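Local coordinates for transcriptional activator TenA-1 (Sulfolobus solfataricus P2, PDB 2QZC), which probably breaks down thiamine or related pyrimidine compounds as a TenA-like thiaminase, at residues A[36-47]-A[202-212]. Numbering follows the deposited sequence.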
ATOM      1  N   LEU A  36       7.387 -32.802 -12.347  1.00 18.11           N
ATOM      2  CA  LEU A  36       8.367 -31.726 -12.280  1.00 17.39           C
ATOM      3  C   LEU A  36       9.371 -32.029 -11.178  1.00 17.49           C
ATOM      4  O   LEU A  36       8.963 -32.227 -10.018  1.00 19.10           O
ATOM      5  CB  LEU A  36       7.699 -30.363 -11.975  1.00 17.35           C
ATOM      6  CG  LEU A  36       8.617 -29.130 -12.035  1.00 18.51           C
ATOM      7  CD1 LEU A  36       8.982 -28.831 -13.494  1.00 19.47           C
ATOM      8  CD2 LEU A  36       7.919 -27.917 -11.369  1.00 17.96           C
ATOM      9  N   PRO A  37      10.675 -32.059 -11.509  1.00 18.28           N
ATOM     10  CA  PRO A  37      11.635 -32.295 -10.450  1.00 19.40           C
ATOM     11  C   PRO A  37      11.604 -31.227  -9.353  1.00 20.23           C
ATOM     12  O   PRO A  37      11.506 -30.023  -9.666  1.00 18.95           O
ATOM     13  CB  PRO A  37      12.977 -32.257 -11.177  1.00 21.51           C
ATOM     14  CG  PRO A  37      12.680 -32.572 -12.562  1.00 22.00           C
ATOM     15  CD  PRO A  37      11.343 -31.929 -12.812  1.00 19.52           C
ATOM     16  N   LEU A  38      11.686 -31.637  -8.097  1.00 19.85           N
ATOM     17  CA  LEU A  38      11.674 -30.677  -6.998  1.00 19.52           C
ATOM     18  C   LEU A  38      12.817 -29.660  -7.042  1.00 19.50           C
ATOM     19  O   LEU A  38      12.599 -28.518  -6.578  1.00 19.71           O
ATOM     20  CB  LEU A  38      11.537 -31.358  -5.621  1.00 20.89           C
ATOM     21  CG  LEU A  38      10.175 -31.993  -5.296  1.00 25.27           C
ATOM     22  CD1 LEU A  38      10.311 -32.623  -3.887  1.00 26.08           C
ATOM     23  CD2 LEU A  38       8.995 -31.028  -5.306  1.00 26.96           C
ATOM     24  N   ASP A  39      13.984 -29.998  -7.590  1.00 19.78           N
ATOM     25  CA  ASP A  39      15.093 -29.011  -7.708  0.50 20.21           C
ATOM     26  C   ASP A  39      14.699 -27.841  -8.632  1.00 19.93           C
ATOM     27  O   ASP A  39      15.132 -26.692  -8.399  1.00 20.17           O
ATOM     28  CB  ASP A  39      16.448 -29.612  -8.163  0.50 20.33           C
ATOM     29  CG  ASP A  39      16.476 -30.041  -9.647  0.50 21.44           C
ATOM     30  OD1 ASP A  39      15.683 -30.924 -10.031  0.50 24.27           O
ATOM     31  OD2 ASP A  39      17.315 -29.530 -10.434  0.50 23.32           O
ATOM     32  N   ILE A  40      13.910 -28.138  -9.671  1.00 17.50           N
ATOM     33  CA  ILE A  40      13.437 -27.093 -10.586  0.50 16.02           C
ATOM     34  C   ILE A  40      12.398 -26.263  -9.869  1.00 18.04           C
ATOM     35  O   ILE A  40      12.400 -25.013  -9.984  1.00 17.31           O
ATOM     36  CB  ILE A  40      12.946 -27.664 -11.918  0.50 16.91           C
ATOM     37  CG1 ILE A  40      14.170 -28.167 -12.699  0.50 18.18           C
ATOM     38  CG2 ILE A  40      12.166 -26.613 -12.736  0.50 15.98           C
ATOM     39  CD1 ILE A  40      13.848 -28.845 -14.011  0.50 19.78           C
ATOM     40  N   PHE A  41      11.488 -26.903  -9.133  1.00 16.70           N
ATOM     41  CA  PHE A  41      10.494 -26.130  -8.392  1.00 16.58           C
ATOM     42  C   PHE A  41      11.145 -25.238  -7.342  1.00 17.11           C
ATOM     43  O   PHE A  41      10.714 -24.086  -7.128  1.00 17.14           O
ATOM     44  CB  PHE A  41       9.481 -27.051  -7.710  1.00 18.22           C
ATOM     45  CG  PHE A  41       8.336 -26.307  -7.072  1.00 18.26           C
ATOM     46  CD1 PHE A  41       7.420 -25.632  -7.870  1.00 19.01           C
ATOM     47  CD2 PHE A  41       8.124 -26.368  -5.708  1.00 20.07           C
ATOM     48  CE1 PHE A  41       6.352 -24.969  -7.303  1.00 18.73           C
ATOM     49  CE2 PHE A  41       7.040 -25.708  -5.150  1.00 22.34           C
ATOM     50  CZ  PHE A  41       6.155 -25.038  -5.962  1.00 19.44           C
ATOM     51  N   ARG A  42      12.220 -25.709  -6.704  1.00 17.21           N
ATOM     52  CA  ARG A  42      12.942 -24.921  -5.717  1.00 18.18           C
ATOM     53  C   ARG A  42      13.548 -23.678  -6.374  1.00 17.67           C
ATOM     54  O   ARG A  42      13.415 -22.572  -5.846  1.00 16.84           O
ATOM     55  CB  ARG A  42      14.028 -25.755  -5.046  1.00 18.77           C
ATOM     56  CG  ARG A  42      14.724 -25.037  -3.970  1.00 18.99           C
ATOM     57  CD  ARG A  42      15.777 -25.894  -3.242  1.00 23.16           C
ATOM     58  NE  ARG A  42      16.430 -25.093  -2.205  1.00 24.72           N
ATOM     59  CZ  ARG A  42      17.531 -24.356  -2.373  1.00 21.67           C
ATOM     60  NH1 ARG A  42      18.172 -24.297  -3.529  1.00 24.67           N
ATOM     61  NH2 ARG A  42      18.001 -23.665  -1.339  1.00 27.24           N
ATOM     62  N   TYR A  43      14.174 -23.864  -7.531  1.00 16.27           N
ATOM     63  CA  TYR A  43      14.771 -22.759  -8.300  1.00 16.28           C
ATOM     64  C   TYR A  43      13.663 -21.720  -8.574  1.00 16.14           C
ATOM     65  O   TYR A  43      13.854 -20.480  -8.372  1.00 15.05           O
ATOM     66  CB  TYR A  43      15.314 -23.269  -9.626  1.00 17.26           C
ATOM     67  CG  TYR A  43      15.818 -22.194 -10.551  1.00 15.84           C
ATOM     68  CD1 TYR A  43      14.943 -21.450 -11.334  1.00 14.94           C
ATOM     69  CD2 TYR A  43      17.179 -21.886 -10.627  1.00 15.31           C
ATOM     70  CE1 TYR A  43      15.406 -20.468 -12.176  1.00 15.64           C
ATOM     71  CE2 TYR A  43      17.662 -20.890 -11.489  1.00 15.68           C
ATOM     72  CZ  TYR A  43      16.747 -20.171 -12.256  1.00 15.69           C
ATOM     73  OH  TYR A  43      17.186 -19.186 -13.108  1.00 16.15           O
ATOM     74  N   TYR A  44      12.514 -22.211  -9.052  1.00 14.92           N
ATOM     75  CA  TYR A  44      11.346 -21.354  -9.357  1.00 14.98           C
ATOM     76  C   TYR A  44      10.907 -20.561  -8.124  1.00 14.34           C
ATOM     77  O   TYR A  44      10.648 -19.336  -8.171  1.00 15.40           O
ATOM     78  CB  TYR A  44      10.160 -22.194  -9.918  1.00 16.01           C
ATOM     79  CG  TYR A  44       8.831 -21.484  -9.804  1.00 15.42           C
ATOM     80  CD1 TYR A  44       8.496 -20.449 -10.683  1.00 16.98           C
ATOM     81  CD2 TYR A  44       7.934 -21.823  -8.802  1.00 15.79           C
ATOM     82  CE1 TYR A  44       7.294 -19.763 -10.518  1.00 15.69           C
ATOM     83  CE2 TYR A  44       6.727 -21.166  -8.657  1.00 16.53           C
ATOM     84  CZ  TYR A  44       6.421 -20.129  -9.511  1.00 18.30           C
ATOM     85  OH  TYR A  44       5.228 -19.450  -9.324  1.00 19.71           O
ATOM     86  N   LEU A  45      10.740 -21.258  -6.994  1.00 14.99           N
ATOM     87  CA  LEU A  45      10.256 -20.610  -5.771  1.00 15.95           C
ATOM     88  C   LEU A  45      11.170 -19.501  -5.298  1.00 15.40           C
ATOM     89  O   LEU A  45      10.683 -18.463  -4.766  1.00 16.02           O
ATOM     90  CB  LEU A  45      10.070 -21.591  -4.613  1.00 17.98           C
ATOM     91  CG  LEU A  45       8.774 -22.364  -4.623  1.00 21.87           C
ATOM     92  CD1 LEU A  45       8.792 -23.239  -3.344  1.00 25.43           C
ATOM     93  CD2 LEU A  45       7.475 -21.484  -4.693  1.00 20.57           C
ATOM     94  N   ILE A  46      12.472 -19.685  -5.464  1.00 15.31           N
ATOM     95  CA  ILE A  46      13.428 -18.658  -5.082  1.00 15.32           C
ATOM     96  C   ILE A  46      13.259 -17.436  -5.994  1.00 15.65           C
ATOM     97  O   ILE A  46      13.111 -16.296  -5.514  1.00 16.45           O
ATOM     98  CB  ILE A  46      14.853 -19.177  -5.104  1.00 16.92           C
ATOM     99  CG1 ILE A  46      15.057 -20.261  -4.022  1.00 17.06           C
ATOM    100  CG2 ILE A  46      15.861 -18.039  -4.900  1.00 16.89           C
ATOM    101  CD1 ILE A  46      16.382 -21.070  -4.249  1.00 17.00           C
ATOM    102  N   GLN A  47      13.163 -17.667  -7.308  1.00 14.05           N
ATOM    103  CA  GLN A  47      12.917 -16.536  -8.222  1.00 13.42           C
ATOM    104  C   GLN A  47      11.582 -15.867  -7.932  1.00 14.46           C
ATOM    105  O   GLN A  47      11.472 -14.629  -7.978  1.00 14.67           O
ATOM    106  CB  GLN A  47      12.958 -16.989  -9.697  1.00 14.23           C
ATOM    107  CG  GLN A  47      14.341 -17.379 -10.159  1.00 15.64           C
ATOM    108  CD  GLN A  47      15.376 -16.294 -10.019  1.00 14.28           C
ATOM    109  OE1 GLN A  47      15.225 -15.206 -10.597  1.00 14.37           O
ATOM    110  NE2 GLN A  47      16.420 -16.549  -9.195  1.00 15.09           N
ATOM    111  N   PHE A 202       9.393 -16.832 -17.843  1.00 13.46           N
ATOM    112  CA  PHE A 202       9.686 -17.137 -16.418  1.00 14.42           C
ATOM    113  C   PHE A 202       9.662 -18.651 -16.167  1.00 14.65           C
ATOM    114  O   PHE A 202      10.567 -19.199 -15.526  1.00 16.50           O
ATOM    115  CB  PHE A 202       8.658 -16.411 -15.512  1.00 14.99           C
ATOM    116  CG  PHE A 202       9.103 -16.215 -14.092  1.00 15.43           C
ATOM    117  CD1 PHE A 202       8.991 -17.218 -13.148  1.00 15.33           C
ATOM    118  CD2 PHE A 202       9.633 -14.993 -13.695  1.00 17.18           C
ATOM    119  CE1 PHE A 202       9.487 -17.013 -11.803  1.00 16.81           C
ATOM    120  CE2 PHE A 202      10.044 -14.779 -12.385  1.00 20.35           C
ATOM    121  CZ  PHE A 202       9.989 -15.796 -11.460  1.00 17.16           C
ATOM    122  N   TRP A 203       8.660 -19.315 -16.729  1.00 14.51           N
ATOM    123  CA  TRP A 203       8.590 -20.781 -16.602  1.00 14.91           C
ATOM    124  C   TRP A 203       9.724 -21.424 -17.392  1.00 16.82           C
ATOM    125  O   TRP A 203      10.307 -22.407 -16.929  1.00 16.99           O
ATOM    126  CB  TRP A 203       7.283 -21.324 -17.146  1.00 16.90           C
ATOM    127  CG  TRP A 203       5.965 -20.949 -16.616  1.00 22.53           C
ATOM    128  CD1 TRP A 203       4.888 -20.562 -17.372  1.00 21.95           C
ATOM    129  CD2 TRP A 203       5.500 -21.007 -15.266  1.00 14.58           C
ATOM    130  NE1 TRP A 203       3.797 -20.399 -16.580  1.00 20.52           N
ATOM    131  CE2 TRP A 203       4.142 -20.619 -15.283  1.00 20.00           C
ATOM    132  CE3 TRP A 203       6.115 -21.324 -14.029  1.00 22.42           C
ATOM    133  CZ2 TRP A 203       3.346 -20.523 -14.105  1.00 21.04           C
ATOM    134  CZ3 TRP A 203       5.356 -21.246 -12.893  1.00 20.76           C
ATOM    135  CH2 TRP A 203       3.947 -20.850 -12.948  1.00 20.53           C
ATOM    136  N   ASP A 204      10.004 -20.938 -18.606  1.00 15.44           N
ATOM    137  CA  ASP A 204      11.130 -21.402 -19.476  0.50 15.50           C
ATOM    138  C   ASP A 204      12.458 -21.364 -18.679  1.00 16.34           C
ATOM    139  O   ASP A 204      13.270 -22.301 -18.666  1.00 16.43           O
ATOM    140  CB  ASP A 204      11.384 -20.483 -20.734  0.50 15.32           C
ATOM    141  CG  ASP A 204      10.263 -20.477 -21.843  0.50 16.68           C
ATOM    142  OD1 ASP A 204       9.452 -21.404 -21.878  0.50 15.71           O
ATOM    143  OD2 ASP A 204      10.219 -19.485 -22.686  0.50 17.74           O
ATOM    144  N   ALA A 205      12.702 -20.221 -18.054  1.00 14.49           N
ATOM    145  CA  ALA A 205      13.948 -19.966 -17.335  1.00 14.24           C
ATOM    146  C   ALA A 205      14.111 -20.877 -16.123  1.00 15.60           C
ATOM    147  O   ALA A 205      15.249 -21.250 -15.770  1.00 16.49           O
ATOM    148  CB  ALA A 205      14.030 -18.490 -16.926  1.00 15.44           C
ATOM    149  N   SER A 206      12.986 -21.257 -15.506  1.00 16.22           N
ATOM    150  CA  SER A 206      13.007 -22.187 -14.380  1.00 17.26           C
ATOM    151  C   SER A 206      13.296 -23.606 -14.892  1.00 16.72           C
ATOM    152  O   SER A 206      14.112 -24.310 -14.290  1.00 16.47           O
ATOM    153  CB  SER A 206      11.731 -22.096 -13.552  1.00 17.08           C
ATOM    154  OG  SER A 206      11.722 -20.911 -12.757  1.00 19.46           O
ATOM    155  N   LEU A 207      12.649 -24.051 -15.976  1.00 15.61           N
ATOM    156  CA  LEU A 207      12.965 -25.393 -16.529  1.00 17.94           C
ATOM    157  C   LEU A 207      14.453 -25.544 -16.876  1.00 21.31           C
ATOM    158  O   LEU A 207      15.036 -26.608 -16.690  1.00 21.44           O
ATOM    159  CB  LEU A 207      12.072 -25.704 -17.741  1.00 16.94           C
ATOM    160  CG  LEU A 207      10.592 -25.914 -17.483  1.00 16.31           C
ATOM    161  CD1 LEU A 207       9.816 -26.101 -18.813  1.00 19.29           C
ATOM    162  CD2 LEU A 207      10.348 -27.109 -16.553  1.00 18.33           C
ATOM    163  N   ARG A 208      15.081 -24.467 -17.348  1.00 18.43           N
ATOM    164  CA  ARG A 208      16.489 -24.462 -17.722  1.00 18.58           C
ATOM    165  C   ARG A 208      17.419 -24.174 -16.550  1.00 21.23           C
ATOM    166  O   ARG A 208      18.645 -24.342 -16.689  1.00 21.10           O
ATOM    167  CB  ARG A 208      16.749 -23.377 -18.771  1.00 19.76           C
ATOM    168  CG  ARG A 208      16.081 -23.581 -20.124  1.00 20.16           C
ATOM    169  CD  ARG A 208      16.628 -22.605 -21.137  1.00 20.22           C
ATOM    170  NE  ARG A 208      16.332 -21.213 -20.782  1.00 18.84           N
ATOM    171  CZ  ARG A 208      15.393 -20.440 -21.315  1.00 19.31           C
ATOM    172  NH1 ARG A 208      14.613 -20.838 -22.289  1.00 19.81           N
ATOM    173  NH2 ARG A 208      15.229 -19.199 -20.863  1.00 19.56           N
ATOM    174  N   LYS A 209      16.888 -23.697 -15.415  1.00 18.05           N
ATOM    175  CA  LYS A 209      17.683 -23.177 -14.313  1.00 16.41           C
ATOM    176  C   LYS A 209      18.704 -22.166 -14.844  1.00 17.37           C
ATOM    177  O   LYS A 209      19.915 -22.306 -14.648  1.00 20.03           O
ATOM    178  CB  LYS A 209      18.313 -24.282 -13.452  1.00 16.82           C
ATOM    179  CG  LYS A 209      17.258 -25.132 -12.761  1.00 18.89           C
ATOM    180  CD  LYS A 209      17.800 -25.995 -11.604  1.00 25.70           C
ATOM    181  CE  LYS A 209      18.921 -26.880 -12.012  1.00 32.69           C
ATOM    182  NZ  LYS A 209      19.464 -27.536 -10.755  1.00 34.39           N
ATOM    183  N   ASP A 210      18.198 -21.109 -15.490  1.00 16.50           N
ATOM    184  CA  ASP A 210      19.052 -20.063 -16.069  1.00 17.07           C
ATOM    185  C   ASP A 210      19.967 -19.391 -15.047  1.00 17.51           C
ATOM    186  O   ASP A 210      19.644 -19.326 -13.872  1.00 18.21           O
ATOM    187  CB  ASP A 210      18.237 -18.955 -16.724  1.00 16.62           C
ATOM    188  CG  ASP A 210      17.633 -19.317 -18.056  1.00 18.55           C
ATOM    189  OD1 ASP A 210      18.032 -20.350 -18.684  1.00 19.76           O
ATOM    190  OD2 ASP A 210      16.798 -18.494 -18.516  1.00 18.14           O
ATOM    191  N   PRO A 211      21.119 -18.844 -15.499  1.00 18.65           N
ATOM    192  CA  PRO A 211      22.022 -18.140 -14.584  1.00 20.03           C
ATOM    193  C   PRO A 211      21.352 -17.032 -13.770  1.00 19.48           C
ATOM    194  O   PRO A 211      20.660 -16.186 -14.332  1.00 20.10           O
ATOM    195  CB  PRO A 211      23.055 -17.512 -15.514  1.00 20.28           C
ATOM    196  CG  PRO A 211      23.096 -18.450 -16.690  1.00 24.15           C
ATOM    197  CD  PRO A 211      21.681 -18.924 -16.868  1.00 21.06           C
ATOM    198  N   THR A 212      21.608 -17.035 -12.476  1.00 18.25           N
ATOM    199  CA  THR A 212      21.019 -16.075 -11.538  1.00 16.97           C
ATOM    200  C   THR A 212      22.035 -14.998 -11.162  1.00 18.51           C
ATOM    201  O   THR A 212      22.386 -14.832 -10.007  1.00 20.68           O
ATOM    202  CB  THR A 212      20.460 -16.823 -10.334  1.00 18.60           C
ATOM    203  OG1 THR A 212      21.504 -17.640  -9.754  1.00 19.18           O
ATOM    204  CG2 THR A 212      19.268 -17.742 -10.704  1.00 18.52           C
TER
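Tyr43 reaches from helix 38-63 into the bend where helix 186-208 ends. Its CG lies anti to the backbone N (chi1 174°), which sends the ring across that bend. Lys209 CA sits over one ring face in a CH-pi contact, 3.8 Å from the ring centroid. Ser206 OG lies at the ring edge. Tyr43 OH donates to Asp210 O at 2.6 Å, tilted 25° from the carbonyl plane, and also bonds to Asn109. Lys209, with positive phi, ends the helix in a Schellman motif, and the chain then passes beside the ring. The Lys209 side chain runs on past Tyr43 CB. In one of two Asp39 conformers, Lys209 NZ forms a salt bridge to Asp39 OD2 at 2.9 Å.

The two helices belong to the all-helical, heme oxygenase-like fold of the TenA family. The axes of the pieces 38-47 and 202-208 approach to 8.6 Å, with 133° between their directions. Ser206 sits where the backbones come near, its OG 3.4 Å from Tyr44 CA. In one of two Ile40 conformers, Ile40 CG2 fits against Ser206 O and Ile40 CD1 against Leu207 O. Leu36 CD1 meets Leu207 CD2 at 3.8 Å. On the buried side, Tyr44 CE1 touches both Phe202 CE1 (3.7 Å) and Trp203 CZ3 (3.4 Å). Tyr44 OH bonds to Tyr141. Gln47 CB touches Phe202 CZ, while its amide bonds to Asn112. Thr212 CG2 touches both Tyr43 OH and Gln47 NE2.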